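Local coordinates for fat acid-binding protein (Eubacterium ventriosum, PDB 3NYI) that binds stearic acid and probably serves as a lipid- or fatty-acid-binding protein of the DegV family, at residues Asp234-Val240 with Gly286-Lys292; Ser124-Thr130 with Met159-Ile164; Val70-Ala74 with Asn105-Val110; Val81-Val87 with Ala117-Val121; Leu191-Val196 with Gly208-Asn212. The contacts are given in a common frame with arbitrary orientation. Residue numbers count along the deposited sequence, not the author numbering.

Interaction 1. Residues Asp234-Val240 with Gly286-Lys292. With STE (stearic acid), chain C.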
# COMPACT_ATOMS: atom_id res chain seq x y z
N ASP A 234 -18.88 10.25 6.33
CA ASP A 234 -18.80 11.38 5.42
C ASP A 234 -17.41 12.00 5.42
O ASP A 234 -17.04 12.71 4.49
CB ASP A 234 -19.79 12.48 5.82
CG ASP A 234 -21.24 12.05 5.65
OD1 ASP A 234 -21.53 11.20 4.78
OD2 ASP A 234 -22.09 12.60 6.39
N ASN A 235 -16.64 11.73 6.47
CA ASN A 235 -15.34 12.36 6.61
C ASN A 235 -14.18 11.53 6.05
O ASN A 235 -13.03 11.90 6.23
CB ASN A 235 -15.08 12.77 8.05
CG ASN A 235 -16.00 13.91 8.51
OD1 ASN A 235 -16.56 14.66 7.69
ND2 ASN A 235 -16.15 14.05 9.82
N PHE A 236 -14.51 10.43 5.37
CA PHE A 236 -13.48 9.52 4.82
C PHE A 236 -13.49 9.41 3.29
O PHE A 236 -14.53 9.57 2.65
CB PHE A 236 -13.66 8.10 5.39
CG PHE A 236 -13.22 7.97 6.81
CD1 PHE A 236 -11.99 7.42 7.12
CD2 PHE A 236 -14.03 8.43 7.85
CE1 PHE A 236 -11.57 7.31 8.45
CE2 PHE A 236 -13.63 8.32 9.17
CZ PHE A 236 -12.40 7.78 9.47
N ILE A 237 -12.30 9.17 2.74
CA ILE A 237 -12.13 8.75 1.35
C ILE A 237 -12.10 7.22 1.32
O ILE A 237 -11.50 6.60 2.19
CB ILE A 237 -10.76 9.24 0.81
CG1 ILE A 237 -10.74 10.77 0.78
CG2 ILE A 237 -10.46 8.65 -0.57
CD1 ILE A 237 -11.83 11.38 -0.11
N VAL A 238 -12.73 6.60 0.34
CA VAL A 238 -12.76 5.14 0.27
C VAL A 238 -12.32 4.66 -1.12
O VAL A 238 -12.79 5.17 -2.14
CB VAL A 238 -14.17 4.61 0.60
CG1 VAL A 238 -14.17 3.10 0.63
CG2 VAL A 238 -14.65 5.16 1.93
N SER A 239 -11.38 3.71 -1.16
CA SER A 239 -10.94 3.11 -2.43
C SER A 239 -10.81 1.61 -2.29
O SER A 239 -10.70 1.08 -1.18
CB SER A 239 -9.61 3.69 -2.90
OG SER A 239 -9.73 5.07 -3.22
N VAL A 240 -10.81 0.91 -3.43
CA VAL A 240 -10.76 -0.55 -3.46
C VAL A 240 -9.45 -1.06 -4.06
O VAL A 240 -8.87 -0.43 -4.95
CB VAL A 240 -11.97 -1.14 -4.24
CG1 VAL A 240 -11.71 -2.57 -4.67
CG2 VAL A 240 -13.27 -1.05 -3.41
N GLY A 286 -10.18 -6.11 -1.17
CA GLY A 286 -10.54 -5.33 0.00
C GLY A 286 -10.67 -3.86 -0.30
O GLY A 286 -10.71 -3.46 -1.46
N LEU A 287 -10.75 -3.07 0.75
CA LEU A 287 -10.91 -1.63 0.60
C LEU A 287 -10.05 -0.93 1.64
O LEU A 287 -9.74 -1.49 2.69
CB LEU A 287 -12.38 -1.22 0.75
CG LEU A 287 -13.03 -1.38 2.12
CD1 LEU A 287 -14.12 -0.34 2.32
CD2 LEU A 287 -13.59 -2.78 2.28
N GLY A 288 -9.64 0.29 1.31
CA GLY A 288 -8.91 1.15 2.21
C GLY A 288 -9.67 2.44 2.44
O GLY A 288 -10.44 2.89 1.57
N VAL A 289 -9.49 3.03 3.61
CA VAL A 289 -10.14 4.29 3.90
C VAL A 289 -9.14 5.19 4.59
O VAL A 289 -8.18 4.72 5.20
CB VAL A 289 -11.39 4.12 4.81
CG1 VAL A 289 -12.29 3.03 4.26
CG2 VAL A 289 -10.96 3.80 6.26
N ILE A 290 -9.36 6.49 4.49
CA ILE A 290 -8.53 7.45 5.21
C ILE A 290 -9.34 8.71 5.42
O ILE A 290 -10.25 9.00 4.64
CB ILE A 290 -7.22 7.78 4.44
CG1 ILE A 290 -6.17 8.40 5.37
CG2 ILE A 290 -7.52 8.70 3.27
CD1 ILE A 290 -4.72 8.47 4.75
N ARG A 291 -9.01 9.47 6.47
CA ARG A 291 -9.74 10.70 6.76
C ARG A 291 -9.41 11.74 5.69
O ARG A 291 -8.28 11.79 5.21
CB ARG A 291 -9.35 11.28 8.13
CG ARG A 291 -10.09 10.70 9.31
CD ARG A 291 -11.53 11.16 9.32
NE ARG A 291 -11.65 12.58 9.60
CZ ARG A 291 -11.85 13.09 10.81
NH1 ARG A 291 -11.94 12.29 11.87
NH2 ARG A 291 -11.95 14.40 10.96
N LYS A 292 -10.39 12.56 5.33
CA LYS A 292 -10.10 13.72 4.48
C LYS A 292 -9.38 14.77 5.31
O LYS A 292 -9.89 15.18 6.36
CB LYS A 292 -11.39 14.33 3.91
CG LYS A 292 -12.30 13.36 3.20
CD LYS A 292 -13.72 13.96 3.20
CE LYS A 292 -14.64 13.25 2.23
NZ LYS A 292 -15.95 13.97 2.15
C1 STE C . 10.49 -6.40 1.35
O1 STE C . 11.14 -5.65 2.00
O2 STE C . 10.97 -7.46 1.03
C2 STE C . 8.99 -6.12 1.12
C3 STE C . 8.12 -6.93 2.11
C4 STE C . 6.62 -6.73 1.80
C5 STE C . 5.73 -7.32 2.91
C6 STE C . 4.24 -7.15 2.54
C7 STE C . 3.32 -7.82 3.59
C8 STE C . 1.85 -7.48 3.24
C9 STE C . 0.87 -8.14 4.24
C10 STE C . -0.59 -7.84 3.79
C11 STE C . -0.92 -6.40 4.17
C12 STE C . -1.52 -5.53 3.03
C13 STE C . -2.22 -6.32 1.91
C14 STE C . -3.57 -5.60 1.64
C15 STE C . -4.18 -6.04 0.29
C16 STE C . -5.66 -5.60 0.25
C17 STE C . -5.76 -4.15 -0.29
C18 STE C . -7.23 -3.74 -0.50
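Backbone hydrogen bonds pair the two segments as antiparallel strands, with 161° between their directions. Ile237 and Ile290 form one hydrogen-bonded pair (Ile237 N to Ile290 O 2.8 Å, Ile290 N to Ile237 O 3.1 Å), and Ser239 and Gly288 the next (Ser239 N to Gly288 O 3.0 Å, Gly288 N to Ser239 O 2.8 Å). Beyond the regular pairing, Lys292 N still donates to Asn235 O at 2.9 Å, and the extended Lys292 side chain reaches back so that NZ meets Asp234 O, also at 2.9 Å. Apolar contacts sort by sheet face. Val238 packs on Val289 (CG2 to CG1 3.9 Å) and Leu287 (CG1 to CD1 3.8 Å), on the face covered by helices 213-231 and 246-260; Ile237 and Ile290 share the other face, where Ile237 and Ser239 meet helix 128-143. At the far end a CH-pi contact puts Arg291 CD over the Phe236 ring, 3.7 Å from its centroid, while Asn235 CB lies over one face of the guanidinium; Arg291 NE is bonded to Thr295. Stearic acid is met at the opposite end, where Gly286 C is 3.4 Å from the terminal methyl C18 of the ligand; a CB on Gly286 would crowd that methyl. The pair belongs to the mixed sheet of the DegV fold's second half, sandwiched between helices, with the start of segment 286-292 closing the tail end of the lipid pocket.

Interaction 2. Residues Ser124-Thr130 with Met159-Ile164. With STE (stearic acid), chain C.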
# COMPACT_ATOMS: atom_id res chain seq x y z
N SER A 124 5.21 5.64 6.01
CA SER A 124 3.78 5.87 5.83
C SER A 124 2.91 5.14 6.86
O SER A 124 1.78 5.57 7.13
CB SER A 124 3.33 5.45 4.43
OG SER A 124 3.17 4.05 4.32
N LYS A 125 3.44 4.06 7.42
CA LYS A 125 2.71 3.12 8.28
C LYS A 125 1.59 2.42 7.52
O LYS A 125 0.71 1.80 8.13
CB LYS A 125 2.15 3.81 9.55
CG LYS A 125 3.21 4.58 10.33
CD LYS A 125 2.70 5.09 11.67
CE LYS A 125 2.45 3.94 12.64
NZ LYS A 125 2.07 4.42 14.01
N GLN A 126 1.61 2.50 6.20
CA GLN A 126 0.59 1.88 5.37
C GLN A 126 1.20 0.91 4.35
O GLN A 126 2.40 0.59 4.39
CB GLN A 126 -0.16 2.97 4.58
CG GLN A 126 -0.49 4.23 5.38
CD GLN A 126 -1.33 3.96 6.63
OE1 GLN A 126 -2.18 3.07 6.66
NE2 GLN A 126 -1.11 4.77 7.68
N ASN A 127 0.36 0.46 3.43
CA ASN A 127 0.79 -0.38 2.31
C ASN A 127 -0.29 -0.27 1.26
O ASN A 127 -1.44 0.11 1.57
CB ASN A 127 0.92 -1.84 2.77
CG ASN A 127 1.42 -2.77 1.68
OD1 ASN A 127 2.04 -2.33 0.70
ND2 ASN A 127 1.14 -4.07 1.84
N THR A 128 0.07 -0.57 0.01
CA THR A 128 -0.88 -0.61 -1.09
C THR A 128 -1.96 0.49 -0.97
O THR A 128 -1.61 1.68 -0.90
CB THR A 128 -1.44 -2.07 -1.34
OG1 THR A 128 -2.36 -2.08 -2.45
CG2 THR A 128 -2.10 -2.70 -0.08
N VAL A 129 -3.25 0.12 -0.96
CA VAL A 129 -4.33 1.12 -1.03
C VAL A 129 -4.19 2.29 -0.01
O VAL A 129 -4.44 3.44 -0.36
CB VAL A 129 -5.75 0.48 -0.99
CG1 VAL A 129 -6.03 -0.18 0.36
CG2 VAL A 129 -6.86 1.52 -1.35
N THR A 130 -3.80 2.00 1.24
CA THR A 130 -3.73 3.08 2.23
C THR A 130 -2.46 3.89 2.06
O THR A 130 -2.41 5.03 2.45
CB THR A 130 -3.85 2.61 3.70
OG1 THR A 130 -3.12 1.39 3.88
CG2 THR A 130 -5.34 2.40 4.12
N MSE A 159 -2.46 9.24 9.19
CA MSE A 159 -1.96 7.88 9.27
C MSE A 159 -2.73 7.03 10.28
O MSE A 159 -3.03 5.86 10.03
CB MSE A 159 -0.47 7.88 9.61
CG MSE A 159 0.39 8.49 8.51
SE MSE A 159 2.30 8.25 8.95
CE MSE A 159 2.38 9.26 10.61
N ALA A 160 -3.05 7.62 11.43
CA ALA A 160 -3.82 6.91 12.46
C ALA A 160 -5.23 6.51 11.99
O ALA A 160 -5.79 5.51 12.46
CB ALA A 160 -3.90 7.75 13.73
N SER A 161 -5.79 7.28 11.06
CA SER A 161 -7.16 7.07 10.62
C SER A 161 -7.24 6.03 9.52
O SER A 161 -8.31 5.47 9.27
CB SER A 161 -7.78 8.38 10.10
OG SER A 161 -7.33 8.65 8.77
N ALA A 162 -6.11 5.75 8.85
CA ALA A 162 -6.12 4.84 7.73
C ALA A 162 -6.44 3.41 8.14
O ALA A 162 -5.98 2.93 9.18
CB ALA A 162 -4.73 4.88 6.96
N ARG A 163 -7.22 2.71 7.31
CA ARG A 163 -7.49 1.28 7.54
C ARG A 163 -7.52 0.54 6.21
O ARG A 163 -8.03 1.06 5.22
CB ARG A 163 -8.86 1.05 8.18
CG ARG A 163 -9.06 1.60 9.59
CD ARG A 163 -8.18 0.84 10.59
NE ARG A 163 -8.49 1.26 11.96
CZ ARG A 163 -7.98 2.33 12.54
NH1 ARG A 163 -7.11 3.10 11.88
NH2 ARG A 163 -8.34 2.64 13.78
N ILE A 164 -7.04 -0.71 6.20
CA ILE A 164 -7.38 -1.61 5.12
C ILE A 164 -8.22 -2.73 5.70
O ILE A 164 -7.88 -3.28 6.74
CB ILE A 164 -6.14 -2.28 4.44
CG1 ILE A 164 -5.09 -1.25 4.05
CG2 ILE A 164 -6.61 -3.06 3.20
CD1 ILE A 164 -3.83 -1.88 3.38
C1 STE C . 10.49 -6.40 1.35
O1 STE C . 11.14 -5.65 2.00
O2 STE C . 10.97 -7.46 1.03
C2 STE C . 8.99 -6.12 1.12
C3 STE C . 8.12 -6.93 2.11
C4 STE C . 6.62 -6.73 1.80
C5 STE C . 5.73 -7.32 2.91
C6 STE C . 4.24 -7.15 2.54
C7 STE C . 3.32 -7.82 3.59
C8 STE C . 1.85 -7.48 3.24
C9 STE C . 0.87 -8.14 4.24
C10 STE C . -0.59 -7.84 3.79
C11 STE C . -0.92 -6.40 4.17
C12 STE C . -1.52 -5.53 3.03
C13 STE C . -2.22 -6.32 1.91
C14 STE C . -3.57 -5.60 1.64
C15 STE C . -4.18 -6.04 0.29
C16 STE C . -5.66 -5.60 0.25
C17 STE C . -5.76 -4.15 -0.29
C18 STE C . -7.23 -3.74 -0.50
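Ile164 lays its side chain along the start of helix 128-143: CG1 lies 4.0 Å from Val129 CG1 and 3.3 Å from Thr130 OG1, while CD1 is 3.6 Å from Asn127 O and 4.0 Å from Thr128 CG2. Thr130 also faces the chain leaving helix 148-161, its CG2 3.2 Å from Arg163 O and 3.8 Å from Ala162 CB. The other link is polar. Gln126 NE2 donates to Met159 O at 3.2 Å and to Ser124 O at 3.0 Å, so one amide ties the end of helix 148-161 to the turn before helix 128-143. That turn is an ST turn, with Gln126 N bonded to Ser124 OG at 2.9 Å; Ser124 OG is also bonded to Thr91. Together the segments join the two halves of the DegV fold, since 124-130 follows strand 119-123 of one sheet and Arg163-Ile164 begin strand 163-167 of the other, and they line the stearic acid pocket between them. Asn127 ND2, hydrogen-bonded to Ser276, lies 3.3 Å from ligand C12; Thr128 CG2 is 3.7 Å from C14, Ile164 CG2 3.8 Å from C17 and Val129 CG1 3.9 Å from C18. Outside the pocket, the selenium of Met159, a selenomethionine, sits 3.3 Å from Ser124 O and 4.0 Å from Lys125 CG.

Interaction 3. Residues Val70-Ala74 with Asn105-Val110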
# COMPACT_ATOMS: atom_id res chain seq x y z
N VAL A 70 19.68 1.05 -1.08
CA VAL A 70 20.05 2.43 -0.75
C VAL A 70 20.43 3.26 -2.00
O VAL A 70 20.04 4.42 -2.13
CB VAL A 70 21.23 2.45 0.24
CG1 VAL A 70 21.75 3.87 0.44
CG2 VAL A 70 20.84 1.81 1.56
N GLU A 71 21.19 2.67 -2.92
CA GLU A 71 21.62 3.41 -4.12
C GLU A 71 20.46 3.83 -5.02
O GLU A 71 20.51 4.91 -5.63
CB GLU A 71 22.62 2.59 -4.94
CG GLU A 71 23.87 2.18 -4.20
CD GLU A 71 24.45 0.88 -4.72
OE1 GLU A 71 25.67 0.83 -5.01
OE2 GLU A 71 23.68 -0.10 -4.86
N SER A 72 19.43 2.99 -5.10
CA SER A 72 18.23 3.30 -5.90
C SER A 72 17.51 4.56 -5.41
O SER A 72 17.13 5.43 -6.20
CB SER A 72 17.26 2.13 -5.89
OG SER A 72 17.77 1.05 -6.65
N TYR A 73 17.28 4.63 -4.11
CA TYR A 73 16.75 5.85 -3.51
C TYR A 73 17.70 7.02 -3.74
O TYR A 73 17.29 8.10 -4.13
CB TYR A 73 16.56 5.65 -2.02
CG TYR A 73 15.27 4.96 -1.61
CD1 TYR A 73 15.29 3.71 -0.99
CD2 TYR A 73 14.04 5.57 -1.81
CE1 TYR A 73 14.11 3.08 -0.59
CE2 TYR A 73 12.86 4.95 -1.42
CZ TYR A 73 12.90 3.71 -0.81
OH TYR A 73 11.72 3.12 -0.42
N ALA A 74 18.99 6.80 -3.46
CA ALA A 74 19.97 7.88 -3.50
C ALA A 74 20.04 8.55 -4.87
O ALA A 74 20.11 9.77 -4.96
CB ALA A 74 21.35 7.36 -3.09
N ASN A 105 19.08 5.85 4.92
CA ASN A 105 20.50 5.77 4.55
C ASN A 105 20.80 6.53 3.26
O ASN A 105 21.86 7.13 3.13
CB ASN A 105 20.99 4.32 4.47
CG ASN A 105 21.33 3.76 5.85
OD1 ASN A 105 20.68 4.07 6.84
ND2 ASN A 105 22.38 2.94 5.91
N ALA A 106 19.86 6.52 2.32
CA ALA A 106 20.07 7.19 1.04
C ALA A 106 20.04 8.71 1.21
O ALA A 106 20.83 9.43 0.58
CB ALA A 106 19.03 6.75 0.03
N LYS A 107 19.13 9.21 2.05
CA LYS A 107 19.11 10.63 2.38
C LYS A 107 20.48 11.07 2.93
O LYS A 107 21.03 12.10 2.52
CB LYS A 107 17.99 10.94 3.39
CG LYS A 107 18.14 12.30 4.05
CD LYS A 107 16.98 12.57 4.98
CE LYS A 107 17.17 13.87 5.74
NZ LYS A 107 15.94 14.21 6.52
N SER A 108 21.03 10.27 3.84
CA SER A 108 22.33 10.59 4.43
C SER A 108 23.44 10.61 3.38
O SER A 108 24.26 11.52 3.36
CB SER A 108 22.69 9.61 5.55
OG SER A 108 21.85 9.82 6.67
N LEU A 109 23.44 9.61 2.51
CA LEU A 109 24.39 9.56 1.39
C LEU A 109 24.36 10.86 0.57
O LEU A 109 25.41 11.43 0.26
CB LEU A 109 24.05 8.39 0.47
CG LEU A 109 25.11 7.33 0.20
CD1 LEU A 109 25.22 6.40 1.38
CD2 LEU A 109 24.73 6.57 -1.06
N VAL A 110 23.17 11.32 0.21
CA VAL A 110 23.04 12.46 -0.69
C VAL A 110 23.48 13.74 0.00
O VAL A 110 24.07 14.62 -0.62
CB VAL A 110 21.58 12.60 -1.23
CG1 VAL A 110 21.41 13.90 -2.03
CG2 VAL A 110 21.23 11.40 -2.08
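This is a close, apolar helix-helix contact between the first turn of helix 70-81 and the middle of helix 99-113, which pack beside each other on one face of the sheet containing strand 87-91. The short axes approach to 8.2 Å and cross at -56°, and no hydrogen bond links them. Small residues permit the closeness: Ala74 and Ala106 have their CA atoms 4.6 Å apart and their CB atoms 3.9 Å apart. Ala106 is the central knob. Its methyl CB lies 3.3 Å from Val70 O, 3.5 Å from Ala74 N and 3.4 Å from Tyr73 CB, so it rests directly on the backbone of the facing turn. Larger side chains fill in around it. Val70 CG2 meets Asn105 CB at 3.8 Å and Val70 CG1 approaches Leu109 CD2 at 4.3 Å; Ala74 CB lies 4.0 Å from Leu109 CD2 and 4.2 Å from Val110 CG2. The Tyr73 ring leads away from this interface to lie on strands 25-33 and 87-91, with OH hydrogen-bonded to Ser99 near the start of helix 99-113. With strand 87-91 between them in sequence, the two helices represent the alpha/beta layering of the parallel part of the DegV fold's first half, where consecutive helices pack side by side over the sheet.

Interaction 4. Residues Val81-Val87 with Ala117-Val121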
# COMPACT_ATOMS: atom_id res chain seq x y z
N VAL A 81 17.52 16.83 -6.02
CA VAL A 81 18.22 17.80 -5.16
C VAL A 81 19.20 18.71 -5.91
O VAL A 81 19.34 19.90 -5.59
CB VAL A 81 18.94 17.09 -4.00
CG1 VAL A 81 20.05 17.96 -3.44
CG2 VAL A 81 17.95 16.71 -2.90
N GLU A 82 19.90 18.17 -6.89
CA GLU A 82 20.83 19.01 -7.65
C GLU A 82 20.07 19.99 -8.53
O GLU A 82 20.65 20.95 -9.05
CB GLU A 82 21.81 18.16 -8.46
CG GLU A 82 21.17 17.22 -9.45
CD GLU A 82 22.14 16.18 -9.97
OE1 GLU A 82 22.01 15.78 -11.14
OE2 GLU A 82 23.04 15.76 -9.20
N GLN A 83 18.77 19.76 -8.68
CA GLN A 83 17.90 20.69 -9.40
C GLN A 83 17.26 21.70 -8.44
O GLN A 83 16.52 22.58 -8.87
CB GLN A 83 16.80 19.94 -10.15
CG GLN A 83 17.26 19.13 -11.34
CD GLN A 83 16.11 18.39 -12.00
OE1 GLN A 83 15.44 18.93 -12.88
NE2 GLN A 83 15.87 17.16 -11.57
N GLY A 84 17.54 21.56 -7.15
CA GLY A 84 17.02 22.48 -6.16
C GLY A 84 15.65 22.11 -5.62
O GLY A 84 15.08 22.86 -4.82
N PHE A 85 15.12 20.97 -6.05
CA PHE A 85 13.81 20.52 -5.59
C PHE A 85 13.88 19.92 -4.19
O PHE A 85 14.75 19.08 -3.91
CB PHE A 85 13.25 19.43 -6.52
CG PHE A 85 12.66 19.95 -7.79
CD1 PHE A 85 11.45 20.62 -7.79
CD2 PHE A 85 13.29 19.72 -9.01
CE1 PHE A 85 10.88 21.08 -8.97
CE2 PHE A 85 12.73 20.17 -10.19
CZ PHE A 85 11.52 20.85 -10.17
N PRO A 86 12.96 20.33 -3.30
CA PRO A 86 12.80 19.64 -2.02
C PRO A 86 12.14 18.29 -2.30
O PRO A 86 11.35 18.19 -3.24
CB PRO A 86 11.82 20.55 -1.24
CG PRO A 86 11.70 21.79 -2.03
CD PRO A 86 12.02 21.45 -3.45
N VAL A 87 12.45 17.27 -1.52
CA VAL A 87 11.95 15.93 -1.78
C VAL A 87 11.14 15.40 -0.60
O VAL A 87 11.55 15.54 0.55
CB VAL A 87 13.12 14.95 -2.06
CG1 VAL A 87 12.60 13.51 -2.12
CG2 VAL A 87 13.83 15.32 -3.35
N ALA A 117 20.49 20.22 0.99
CA ALA A 117 19.38 19.57 0.32
C ALA A 117 18.22 19.35 1.28
O ALA A 117 18.44 19.08 2.46
CB ALA A 117 19.82 18.24 -0.27
N ASN A 118 17.00 19.46 0.78
CA ASN A 118 15.82 19.18 1.60
C ASN A 118 15.14 17.86 1.24
O ASN A 118 14.46 17.76 0.22
CB ASN A 118 14.81 20.33 1.53
CG ASN A 118 13.59 20.07 2.41
OD1 ASN A 118 13.49 20.61 3.51
ND2 ASN A 118 12.68 19.23 1.94
N ILE A 119 15.33 16.86 2.08
CA ILE A 119 14.78 15.53 1.84
C ILE A 119 14.06 15.08 3.10
O ILE A 119 14.66 14.99 4.17
CB ILE A 119 15.89 14.51 1.52
CG1 ILE A 119 16.70 14.95 0.30
CG2 ILE A 119 15.30 13.11 1.30
CD1 ILE A 119 17.90 14.04 0.01
N CYS A 120 12.76 14.81 2.97
CA CYS A 120 11.95 14.32 4.08
C CYS A 120 11.51 12.87 3.79
O CYS A 120 10.86 12.61 2.79
CB CYS A 120 10.73 15.22 4.27
SG CYS A 120 9.54 14.57 5.46
N VAL A 121 11.89 11.94 4.66
CA VAL A 121 11.54 10.53 4.45
C VAL A 121 10.45 10.16 5.46
O VAL A 121 10.61 10.39 6.66
CB VAL A 121 12.76 9.59 4.62
CG1 VAL A 121 12.35 8.12 4.49
CG2 VAL A 121 13.83 9.94 3.59
O HOH W 1 16.65 19.98 -2.05
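Val87 and Ile119 sit side by side at the apolar centre, pointing to the same sheet face, with Val87 CB 4.3 Å from Ile119 CG1. Val81, in the last turn of helix 70-81, adds its CG2 at 3.9 Å from the same Ile119 CG1, and Phe77 of that helix touches both Val87 and Ile119. Around this patch the backbones pair in parallel. Val87 N donates to Asn118 O at 2.7 Å, and Val87 O accepts from Cys120 N at 2.8 Å, so Val87 bonds to the residues on either side of its partner Ile119. Val87 CA and Ile119 CA are 4.6 Å apart. Pro86 CA adds a CA-H...O contact to Asn118 O at 3.4 Å. Just before the strands meet, a water spans the widening gap, donating to Phe85 O at 2.8 Å and accepting from Asn118 N at 2.9 Å. Farther out, Asn118 ND2 is 3.5 Å from Pro86 CB and has no polar partner in the model. The helix ends in a Schellman motif, marked by the positive phi of Gly84 (88°), which turns the chain from helix 70-81 toward strand 87-91; Gly84 N to Val81 O, at 2.9 Å, is the bond of the type I turn Val81-Gly84. Strands 87-91 and 119-123, linked through helix 99-113, form a beta-alpha-beta crossover, the recurring unit of the parallel sheet in this half of the DegV fold.

Interaction 5. Residues Leu191-Val196 with Gly208-Asn212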
# COMPACT_ATOMS: atom_id res chain seq x y z
N LEU A 191 -8.10 -26.15 8.69
CA LEU A 191 -8.26 -26.44 7.27
C LEU A 191 -9.48 -25.73 6.68
O LEU A 191 -10.59 -25.84 7.20
CB LEU A 191 -8.36 -27.95 7.05
CG LEU A 191 -8.68 -28.42 5.62
CD1 LEU A 191 -7.56 -28.03 4.68
CD2 LEU A 191 -8.93 -29.94 5.58
N GLY A 192 -9.26 -25.02 5.58
CA GLY A 192 -10.34 -24.37 4.85
C GLY A 192 -10.61 -22.92 5.24
O GLY A 192 -11.33 -22.22 4.53
N VAL A 193 -10.04 -22.47 6.35
CA VAL A 193 -10.35 -21.13 6.85
C VAL A 193 -9.50 -20.04 6.21
O VAL A 193 -8.32 -20.24 5.91
CB VAL A 193 -10.24 -21.06 8.39
CG1 VAL A 193 -10.71 -19.69 8.90
CG2 VAL A 193 -11.06 -22.17 9.03
N LYS A 194 -10.13 -18.89 5.96
CA LYS A 194 -9.42 -17.68 5.54
C LYS A 194 -9.76 -16.56 6.50
O LYS A 194 -10.85 -16.52 7.08
CB LYS A 194 -9.78 -17.27 4.10
CG LYS A 194 -9.46 -18.32 3.03
CD LYS A 194 -10.61 -19.30 2.90
CE LYS A 194 -10.43 -20.26 1.73
NZ LYS A 194 -11.56 -21.22 1.69
N PRO A 195 -8.81 -15.63 6.68
CA PRO A 195 -8.99 -14.49 7.58
C PRO A 195 -9.64 -13.29 6.92
O PRO A 195 -9.50 -13.07 5.71
CB PRO A 195 -7.55 -14.13 7.95
CG PRO A 195 -6.76 -14.49 6.69
CD PRO A 195 -7.43 -15.74 6.16
N VAL A 196 -10.38 -12.53 7.72
CA VAL A 196 -10.68 -11.16 7.37
C VAL A 196 -9.61 -10.40 8.12
O VAL A 196 -9.44 -10.60 9.33
CB VAL A 196 -12.06 -10.72 7.89
CG1 VAL A 196 -12.25 -9.22 7.66
CG2 VAL A 196 -13.17 -11.53 7.23
N GLY A 208 -11.79 -11.21 11.63
CA GLY A 208 -12.85 -12.19 11.44
C GLY A 208 -12.32 -13.40 10.68
O GLY A 208 -11.15 -13.43 10.29
N ILE A 209 -13.16 -14.42 10.48
CA ILE A 209 -12.78 -15.59 9.68
C ILE A 209 -13.96 -16.10 8.85
O ILE A 209 -15.09 -15.66 9.02
CB ILE A 209 -12.25 -16.79 10.53
CG1 ILE A 209 -13.39 -17.43 11.33
CG2 ILE A 209 -11.08 -16.39 11.41
CD1 ILE A 209 -13.97 -16.54 12.39
N GLY A 210 -13.67 -17.03 7.94
CA GLY A 210 -14.72 -17.64 7.13
C GLY A 210 -14.13 -18.62 6.14
O GLY A 210 -12.92 -18.88 6.16
N ARG A 211 -14.96 -19.14 5.25
CA ARG A 211 -14.55 -20.20 4.32
C ARG A 211 -14.93 -19.90 2.88
O ARG A 211 -14.20 -20.22 1.95
CB ARG A 211 -15.16 -21.54 4.73
CG ARG A 211 -14.68 -22.06 6.07
CD ARG A 211 -15.42 -23.32 6.47
NE ARG A 211 -15.02 -23.78 7.80
CZ ARG A 211 -13.91 -24.47 8.04
NH1 ARG A 211 -13.09 -24.79 7.05
NH2 ARG A 211 -13.63 -24.85 9.29
N ASN A 212 -16.10 -19.29 2.71
CA ASN A 212 -16.62 -19.00 1.38
C ASN A 212 -16.18 -17.60 0.92
O ASN A 212 -16.32 -16.64 1.66
CB ASN A 212 -18.14 -19.11 1.40
CG ASN A 212 -18.78 -18.69 0.10
OD1 ASN A 212 -19.20 -17.54 -0.06
ND2 ASN A 212 -18.86 -19.62 -0.85
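Lys194 satisfies the most polar groups here. Its N donates to Gly210 O at 2.8 Å and its O accepts from Gly210 N at 3.0 Å, making a hydrogen-bonded antiparallel pair. Its ammonium NZ bends back to bond Arg211 O at 2.8 Å and Gly192 O at 3.0 Å, thereby serving carbonyls just beyond the strand ends. Arg211 answers from the other segment: NH1 donates to Leu191 O at 2.7 Å, and one face of its guanidinium is covered by Val193 CG2, 3.7 Å from NH2. Gly192, with a phi of 93°, has its CA 3.5 Å from Arg211 NH1, and a CB there would clash with that nitrogen. Along the hairpin, Val196 N donates to Gly208 O at 2.8 Å. Proline has no N-H to give, and Pro195 stands in a non-hydrogen-bonded pair with Ile209; its O is taken by Thr167 of the neighbouring strand 163-167. CA-H...O contacts run from Val193 CA to Gly210 O (3.5 Å) and from Ile209 CA to Lys194 O (3.4 Å), while Val193 CG1 on Ile209 CB (3.7 Å) supplies apolar cover. Asn212 N-caps helix 213-231, its OD1 accepting from Lys215 N. Within this contact the two long basic side chains bond to main-chain carbonyls, extending the cross-linking of the open end of beta hairpin 194-210 beyond its regular backbone pairing.

Interactions 1 and 2 form one continuous unit, their centres 10 Å apart: Val289 N lies 2.9 Å from Arg163 O and Arg291 N 3.0 Å from Ser161 OG, both probable hydrogen bonds. Both also touch the tail half of the stearic acid, whose carboxyl end is bonded to Ser97 and Thr65. Interaction 5 joins the same sheet, with nearest atoms about 7 Å from interaction 2. Interactions 3 and 4 belong to the other half of the fold, centres 12 Å apart, and alternate along the chain; Lys107 NZ is 2.8 Å from Ile119 O. Segments 117-121 and 124-130 almost adjoin in sequence, linking the halves. Interactions 4 and 5 lie farthest apart, centres 46 Å.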